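Side-chain contacts in M32 carboxypeptidase (Chitinophagaceae bacterium, PDB 7A03), which probably removes amino acids from the C-terminal ends of peptides as a metal-dependent carboxypeptidase of the M32 family: residues Q211-L214 / G215-L218; F316-P319 / R320-A323; A323-P326 / E327-G330. All coordinates share one frame; numbering follows the deposited sequence.

All three contacts are local. Contact 1, within helix 208-222, is the most buried, with four of eight touching residues buried and its centre about 23 Å from the chain centre. Contact 2, within helix 311-324, and contact 3, which joins that helix to helix 326-329, lie farther out, about 29 and 33 Å between centres. Each has three exposed residues. Leu214 and Leu218 of contact 1 pack on Ile321 and Gln317 of contact 2. One glycerol, probably from the crystallisation liquor, bridges the two. Contact 1 combines an amide-carboxylate pair, a leucine pair and a Trp212-Ile216 CH-pi contact. Contact 2 mixes aromatic and polar groups. Contact 3 relies mostly on backbone bonds.

Contact 1: residues Q211-L214 / G215-L218; sequences QWQL and GIDL
Regular helical bonds run from the backbone N of Gly215, Ile216, Asp217 and Leu218 to the O of Gln211, Trp212, Gln213 and Leu214, in that order. Three side-chain pairs follow the same four-residue spacing. Ile216 CG1 sits over one face of the Trp212 indole. Ile216 CG1 is 4.1 Å from the centroid of the Trp212 five-membered ring and displaced toward the rim, a CH-pi contact. Gln213 CG is anti to its own N (chi1 -170°), and a bend at chi2 then turns the amide along the helix. Gln213 NE2 donates to Asp217 OD1 at 3.0 Å. The acceptor lies in the amide plane, but the donor comes in from above the carboxylate plane, and the two planes are 55° apart. Asp217 OD2 bonds the glycerol also held by Arg320, so both carboxylate oxygens have partners. On the buried side Leu214 CD1 meets Leu218 CD1 at 3.9 Å. This is a helix packed on two sides: Trp212 and Ile216 on strand 229-233, Leu214 and Leu218 on helices 311-324 and 258-277, with Gln213 and Asp217 on the outer side. Helix 258-277 carries the HExxH sequence probably used for metal binding in this family; no metal is bound to it here.

Contact 2: residues F316-P319 / R320-A323; sequences FQYP and RIQA. With GOL (glycerol), chain D.
The Phe316 ring and the Arg320 guanidinium are almost parallel, their planes 6° apart, but the closest touch is made by the arginine's aliphatic part. Arg320 CD lies 3.5 Å from Phe316 CE2. Gln317 NE2 lies in the plane of the phenyl ring, at its edge. The edge of the guanidinium faces a glycerol, probably from the crystallisation liquor. Arg320 NE donates to glycerol O3 at 2.8 Å, and Arg320 NH2 donates to glycerol O2 at 3.0 Å. A bend at chi3 (63°) turns these two donors to the ligand. Glycerol O3 donates to Gln317 OE1 at 2.6 Å, which links the two side chains. Asp217 OD2 and Gln221 NE2 also bond the glycerol. Gln317 NE2 is bonded to Gln221 OE1 and Tyr452 OH. This turn belongs to a helix kinked by a proline: Pro319 has no N-H to give to the turn before. Regular four-residue bonds are made again by the N of Ile321, Gln322 and Ala323. One face of the Tyr318 ring carries Gln322 CG, 3.8 Å from the Tyr318 ring centroid, as a CH-pi contact. The Gln322 amide continues past the ring at 27° to its plane, and Gln322 CD is 3.3 Å from Tyr318 CE2. Gln322 NE2 goes on to bond Leu329 O. Ile321 CG1 lies 3.9 Å from Tyr318 CD1. Tyr318 OH reaches the backbone O of Val332, and its ring meets Phe337 of helix 334-341.

Contact 3: residues A323-P326 / E327-G330; sequences ALFP and EQLG
Phe325 O takes two backbone bonds from the segment that follows, one from Gln328 and one from Leu329. Glu327 comes first and follows Pro326 at the start of the short helix 326-329. Phe325, before the proline, is the N-cap residue. Phe325 is also the first residue to leave helical geometry after helix 311-324, so the chain turns a corner here from one helix into the next.

Gln328 comes next and makes the main side-chain contact. Its chain bends at chi2 (74°), which brings the amide back to Phe325. Gln328 OE1 lies 3.3 Å from Phe325 CB and 3.7 Å from Phe325 CD1. It sits near the plane of the phenyl ring, at its edge, while the amide plane stands 79° from the ring plane. The backbone Gln328 N donates to Phe325 O at 3.1 Å, from 55° out of the carbonyl plane.

Leu329 N makes the second bond to Phe325 O, at 2.9 Å. The Leu329 side chain only grazes Phe325: Leu329 CD1 is 4.3 Å from Phe325 CB. It packs instead on Tyr318 and Ile321 of helix 311-324.

Gly330 N donates to Pro326 O at 2.8 Å.

The Phe325 ring itself leads away from 327-330. Leu324 CG lies over one of its faces, and the ring meets that of Phe206 edge-to-face. Between these two segments the polar bonds are all backbone ones; apolar packing of Phe325 and Leu329 joins the corner to its surroundings. The only close polar side-chain atom, Gln328 OE1, finds no donor in Phe325. It meets C-H groups there and a second acceptor, with Gln328 OE1 3.5 Å from Phe325 O.

Contact 1: residues Q211-L214 / G215-L218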
loop_
_atom_site.group_PDB
_atom_site.type_symbol
_atom_site.label_atom_id
_atom_site.label_comp_id
_atom_site.label_asym_id
_atom_site.label_seq_id
_atom_site.Cartn_x
_atom_site.Cartn_y
_atom_site.Cartn_z
ATOM N N GLN A 211 -22.921 -10.088 -5.392
ATOM C CA GLN A 211 -21.739 -9.350 -4.946
ATOM C C GLN A 211 -20.771 -9.107 -6.100
ATOM O O GLN A 211 -20.229 -8.000 -6.257
ATOM C CB GLN A 211 -21.038 -10.080 -3.803
ATOM C CG GLN A 211 -21.808 -10.081 -2.500
ATOM C CD GLN A 211 -20.916 -10.415 -1.343
ATOM O OE1 GLN A 211 -19.997 -9.662 -1.029
ATOM N NE2 GLN A 211 -21.155 -11.550 -0.710
ATOM N N TRP A 212 -20.516 -10.140 -6.904
ATOM C CA TRP A 212 -19.572 -9.991 -8.008
ATOM C C TRP A 212 -19.988 -8.849 -8.923
ATOM O O TRP A 212 -19.179 -7.957 -9.245
ATOM C CB TRP A 212 -19.480 -11.298 -8.793
ATOM C CG TRP A 212 -18.677 -11.147 -10.033
ATOM C CD1 TRP A 212 -19.151 -10.926 -11.285
ATOM C CD2 TRP A 212 -17.245 -11.199 -10.147
ATOM N NE1 TRP A 212 -18.112 -10.835 -12.180
ATOM C CE2 TRP A 212 -16.929 -10.980 -11.506
ATOM C CE3 TRP A 212 -16.201 -11.379 -9.232
ATOM C CZ2 TRP A 212 -15.612 -10.983 -11.982
ATOM C CZ3 TRP A 212 -14.881 -11.381 -9.708
ATOM C CH2 TRP A 212 -14.604 -11.169 -11.066
ATOM N N GLN A 213 -21.269 -8.845 -9.330
ATOM C CA GLN A 213 -21.731 -7.812 -10.247
ATOM C C GLN A 213 -21.736 -6.437 -9.588
ATOM O O GLN A 213 -21.481 -5.435 -10.264
ATOM C CB GLN A 213 -23.103 -8.173 -10.817
ATOM C CG GLN A 213 -23.550 -7.274 -11.964
ATOM C CD GLN A 213 -22.582 -7.291 -13.119
ATOM O OE1 GLN A 213 -22.246 -8.356 -13.640
ATOM N NE2 GLN A 213 -22.105 -6.115 -13.513
ATOM N N LEU A 214 -22.007 -6.381 -8.282
ATOM C CA LEU A 214 -21.959 -5.115 -7.557
ATOM C C LEU A 214 -20.575 -4.493 -7.650
ATOM O O LEU A 214 -20.432 -3.290 -7.923
ATOM C CB LEU A 214 -22.336 -5.354 -6.094
ATOM C CG LEU A 214 -22.063 -4.200 -5.120
ATOM C CD1 LEU A 214 -22.862 -2.985 -5.537
ATOM C CD2 LEU A 214 -22.423 -4.617 -3.707
ATOM N N GLY A 215 -19.539 -5.308 -7.424
ATOM C CA GLY A 215 -18.178 -4.787 -7.491
ATOM C C GLY A 215 -17.800 -4.322 -8.885
ATOM O O GLY A 215 -17.172 -3.266 -9.059
ATOM N N ILE A 216 -18.171 -5.108 -9.904
ATOM C CA ILE A 216 -17.948 -4.670 -11.286
ATOM C C ILE A 216 -18.625 -3.319 -11.551
ATOM O O ILE A 216 -18.043 -2.416 -12.175
ATOM C CB ILE A 216 -18.430 -5.750 -12.270
ATOM C CG1 ILE A 216 -17.629 -7.057 -12.099
ATOM C CG2 ILE A 216 -18.399 -5.203 -13.692
ATOM C CD1 ILE A 216 -16.198 -6.967 -12.589
ATOM N N ASP A 217 -19.882 -3.177 -11.114
ATOM C CA ASP A 217 -20.620 -1.936 -11.321
ATOM C C ASP A 217 -19.937 -0.765 -10.627
ATOM O O ASP A 217 -19.803 0.320 -11.202
ATOM C CB ASP A 217 -22.032 -2.093 -10.765
ATOM C CG ASP A 217 -22.950 -2.874 -11.676
ATOM O OD1 ASP A 217 -22.525 -3.290 -12.773
ATOM O OD2 ASP A 217 -24.120 -3.063 -11.277
ATOM N N LEU A 218 -19.504 -0.966 -9.384
ATOM C CA LEU A 218 -18.836 0.112 -8.661
ATOM C C LEU A 218 -17.542 0.522 -9.351
ATOM O O LEU A 218 -17.257 1.715 -9.488
ATOM C CB LEU A 218 -18.579 -0.318 -7.221
ATOM C CG LEU A 218 -19.850 -0.438 -6.388
ATOM C CD1 LEU A 218 -19.510 -1.038 -5.038
ATOM C CD2 LEU A 218 -20.514 0.938 -6.240
#

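Contact 2: residues F316-P319 / R320-A323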
loop_
_atom_site.group_PDB
_atom_site.type_symbol
_atom_site.label_atom_id
_atom_site.label_comp_id
_atom_site.label_asym_id
_atom_site.label_seq_id
_atom_site.Cartn_x
_atom_site.Cartn_y
_atom_site.Cartn_z
ATOM N N PHE A 316 -26.392 7.946 -2.169
ATOM C CA PHE A 316 -26.733 7.413 -3.480
ATOM C C PHE A 316 -26.644 5.895 -3.524
ATOM O O PHE A 316 -27.535 5.233 -4.080
ATOM C CB PHE A 316 -25.811 8.034 -4.538
ATOM C CG PHE A 316 -26.018 7.493 -5.927
ATOM C CD1 PHE A 316 -26.998 8.032 -6.748
ATOM C CD2 PHE A 316 -25.219 6.476 -6.424
ATOM C CE1 PHE A 316 -27.186 7.558 -8.024
ATOM C CE2 PHE A 316 -25.407 5.982 -7.713
ATOM C CZ PHE A 316 -26.396 6.534 -8.515
ATOM N N GLN A 317 -25.587 5.311 -2.956
ATOM C CA GLN A 317 -25.393 3.877 -3.137
ATOM C C GLN A 317 -26.309 3.018 -2.264
ATOM O O GLN A 317 -26.659 1.902 -2.661
ATOM C CB GLN A 317 -23.925 3.492 -2.939
ATOM C CG GLN A 317 -22.985 4.012 -4.025
ATOM C CD GLN A 317 -23.179 3.335 -5.382
ATOM O OE1 GLN A 317 -23.872 2.317 -5.500
ATOM N NE2 GLN A 317 -22.553 3.894 -6.402
ATOM N N TYR A 318 -26.716 3.488 -1.085
ATOM C CA TYR A 318 -27.461 2.613 -0.184
ATOM C C TYR A 318 -28.784 2.128 -0.759
ATOM O O TYR A 318 -29.040 0.915 -0.694
ATOM C CB TYR A 318 -27.599 3.206 1.229
ATOM C CG TYR A 318 -28.141 2.157 2.179
ATOM C CD1 TYR A 318 -27.426 0.991 2.415
ATOM C CD2 TYR A 318 -29.389 2.304 2.796
ATOM C CE1 TYR A 318 -27.918 -0.002 3.241
ATOM C CE2 TYR A 318 -29.883 1.316 3.640
ATOM C CZ TYR A 318 -29.138 0.169 3.859
ATOM O OH TYR A 318 -29.588 -0.848 4.672
ATOM N N PRO A 319 -29.661 2.976 -1.309
ATOM C CA PRO A 319 -30.905 2.433 -1.880
ATOM C C PRO A 319 -30.642 1.411 -2.970
ATOM O O PRO A 319 -31.391 0.426 -3.098
ATOM C CB PRO A 319 -31.630 3.679 -2.411
ATOM C CG PRO A 319 -30.990 4.833 -1.708
ATOM C CD PRO A 319 -29.580 4.442 -1.450
ATOM N N ARG A 320 -29.551 1.582 -3.725
ATOM C CA ARG A 320 -29.226 0.623 -4.775
ATOM C C ARG A 320 -28.841 -0.740 -4.195
ATOM O O ARG A 320 -29.307 -1.789 -4.667
ATOM C CB ARG A 320 -28.135 1.186 -5.680
ATOM C CG ARG A 320 -28.499 2.502 -6.360
ATOM C CD ARG A 320 -27.302 3.108 -7.122
ATOM N NE ARG A 320 -26.818 2.282 -8.234
ATOM C CZ ARG A 320 -27.333 2.298 -9.458
ATOM N NH1 ARG A 320 -28.352 3.095 -9.744
ATOM N NH2 ARG A 320 -26.818 1.518 -10.404
ATOM N N ILE A 321 -27.995 -0.758 -3.159
ATOM C CA ILE A 321 -27.638 -2.058 -2.599
ATOM C C ILE A 321 -28.789 -2.652 -1.796
ATOM O O ILE A 321 -28.880 -3.876 -1.660
ATOM C CB ILE A 321 -26.293 -2.110 -1.838
ATOM C CG1 ILE A 321 -26.376 -1.352 -0.521
ATOM C CG2 ILE A 321 -25.127 -1.648 -2.711
ATOM C CD1 ILE A 321 -25.272 -1.776 0.447
ATOM N N GLN A 322 -29.687 -1.819 -1.267
ATOM C CA GLN A 322 -30.889 -2.350 -0.636
ATOM C C GLN A 322 -31.737 -3.078 -1.659
ATOM O O GLN A 322 -32.285 -4.153 -1.380
ATOM C CB GLN A 322 -31.699 -1.197 -0.063
ATOM C CG GLN A 322 -31.399 -0.873 1.369
ATOM C CD GLN A 322 -32.408 0.109 1.916
ATOM O OE1 GLN A 322 -32.738 1.096 1.254
ATOM N NE2 GLN A 322 -32.932 -0.167 3.110
ATOM N N ALA A 323 -31.877 -2.489 -2.844
ATOM C CA ALA A 323 -32.623 -3.148 -3.913
ATOM C C ALA A 323 -31.969 -4.458 -4.321
ATOM O O ALA A 323 -32.666 -5.408 -4.717
ATOM C CB ALA A 323 -32.707 -2.215 -5.120
HETATM C C1 GOL D . -26.134 -1.317 -7.656
HETATM O O1 GOL D . -26.807 -2.426 -8.224
HETATM C C2 GOL D . -24.785 -1.187 -8.412
HETATM O O2 GOL D . -24.936 -0.724 -9.718
HETATM C C3 GOL D . -23.907 -0.233 -7.537
HETATM O O3 GOL D . -24.371 1.077 -7.677
#

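Contact 3: residues A323-P326 / E327-G330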
loop_
_atom_site.group_PDB
_atom_site.type_symbol
_atom_site.label_atom_id
_atom_site.label_comp_id
_atom_site.label_asym_id
_atom_site.label_seq_id
_atom_site.Cartn_x
_atom_site.Cartn_y
_atom_site.Cartn_z
ATOM N N ALA A 323 -31.877 -2.489 -2.844
ATOM C CA ALA A 323 -32.623 -3.148 -3.913
ATOM C C ALA A 323 -31.969 -4.458 -4.321
ATOM O O ALA A 323 -32.666 -5.408 -4.717
ATOM C CB ALA A 323 -32.707 -2.215 -5.120
ATOM N N LEU A 324 -30.637 -4.517 -4.251
ATOM C CA LEU A 324 -29.925 -5.734 -4.614
ATOM C C LEU A 324 -30.074 -6.826 -3.555
ATOM O O LEU A 324 -30.143 -8.015 -3.891
ATOM C CB LEU A 324 -28.453 -5.394 -4.822
ATOM C CG LEU A 324 -27.567 -6.462 -5.422
ATOM C CD1 LEU A 324 -28.207 -6.973 -6.715
ATOM C CD2 LEU A 324 -26.215 -5.854 -5.685
ATOM N N PHE A 325 -30.108 -6.450 -2.274
ATOM C CA PHE A 325 -30.128 -7.404 -1.159
ATOM C C PHE A 325 -31.276 -7.078 -0.204
ATOM O O PHE A 325 -31.064 -6.827 0.988
ATOM C CB PHE A 325 -28.793 -7.367 -0.411
ATOM C CG PHE A 325 -27.609 -7.791 -1.246
ATOM C CD1 PHE A 325 -27.457 -9.111 -1.610
ATOM C CD2 PHE A 325 -26.647 -6.875 -1.646
ATOM C CE1 PHE A 325 -26.362 -9.523 -2.366
ATOM C CE2 PHE A 325 -25.554 -7.278 -2.408
ATOM C CZ PHE A 325 -25.420 -8.606 -2.768
ATOM N N PRO A 326 -32.520 -7.085 -0.688
ATOM C CA PRO A 326 -33.615 -6.602 0.168
ATOM C C PRO A 326 -33.886 -7.484 1.373
ATOM O O PRO A 326 -34.308 -6.963 2.414
ATOM C CB PRO A 326 -34.813 -6.540 -0.787
ATOM C CG PRO A 326 -34.523 -7.574 -1.789
ATOM C CD PRO A 326 -33.015 -7.567 -1.989
ATOM N N GLU A 327 -33.632 -8.795 1.282
ATOM C CA GLU A 327 -33.859 -9.659 2.436
ATOM C C GLU A 327 -32.836 -9.423 3.538
ATOM O O GLU A 327 -33.097 -9.746 4.699
ATOM C CB GLU A 327 -33.880 -11.132 2.027
ATOM C CG GLU A 327 -34.386 -12.041 3.134
ATOM C CD GLU A 327 -34.756 -13.427 2.653
ATOM O OE1 GLU A 327 -35.506 -13.534 1.657
ATOM O OE2 GLU A 327 -34.304 -14.409 3.285
ATOM N N GLN A 328 -31.683 -8.850 3.205
ATOM C CA GLN A 328 -30.652 -8.583 4.195
ATOM C C GLN A 328 -30.672 -7.144 4.684
ATOM O O GLN A 328 -30.363 -6.890 5.851
ATOM C CB GLN A 328 -29.271 -8.885 3.595
ATOM C CG GLN A 328 -29.036 -10.366 3.265
ATOM C CD GLN A 328 -29.803 -10.828 2.033
ATOM O OE1 GLN A 328 -29.921 -10.096 1.034
ATOM N NE2 GLN A 328 -30.355 -12.040 2.106
ATOM N N LEU A 329 -31.041 -6.202 3.825
ATOM C CA LEU A 329 -30.904 -4.787 4.128
ATOM C C LEU A 329 -32.221 -4.030 4.087
ATOM O O LEU A 329 -32.238 -2.833 4.395
ATOM C CB LEU A 329 -29.908 -4.132 3.165
ATOM C CG LEU A 329 -28.512 -4.737 3.199
ATOM C CD1 LEU A 329 -27.636 -4.119 2.117
ATOM C CD2 LEU A 329 -27.902 -4.535 4.571
ATOM N N GLY A 330 -33.330 -4.690 3.734
ATOM C CA GLY A 330 -34.576 -3.967 3.528
ATOM C C GLY A 330 -35.163 -3.360 4.783
ATOM O O GLY A 330 -35.938 -2.400 4.694
#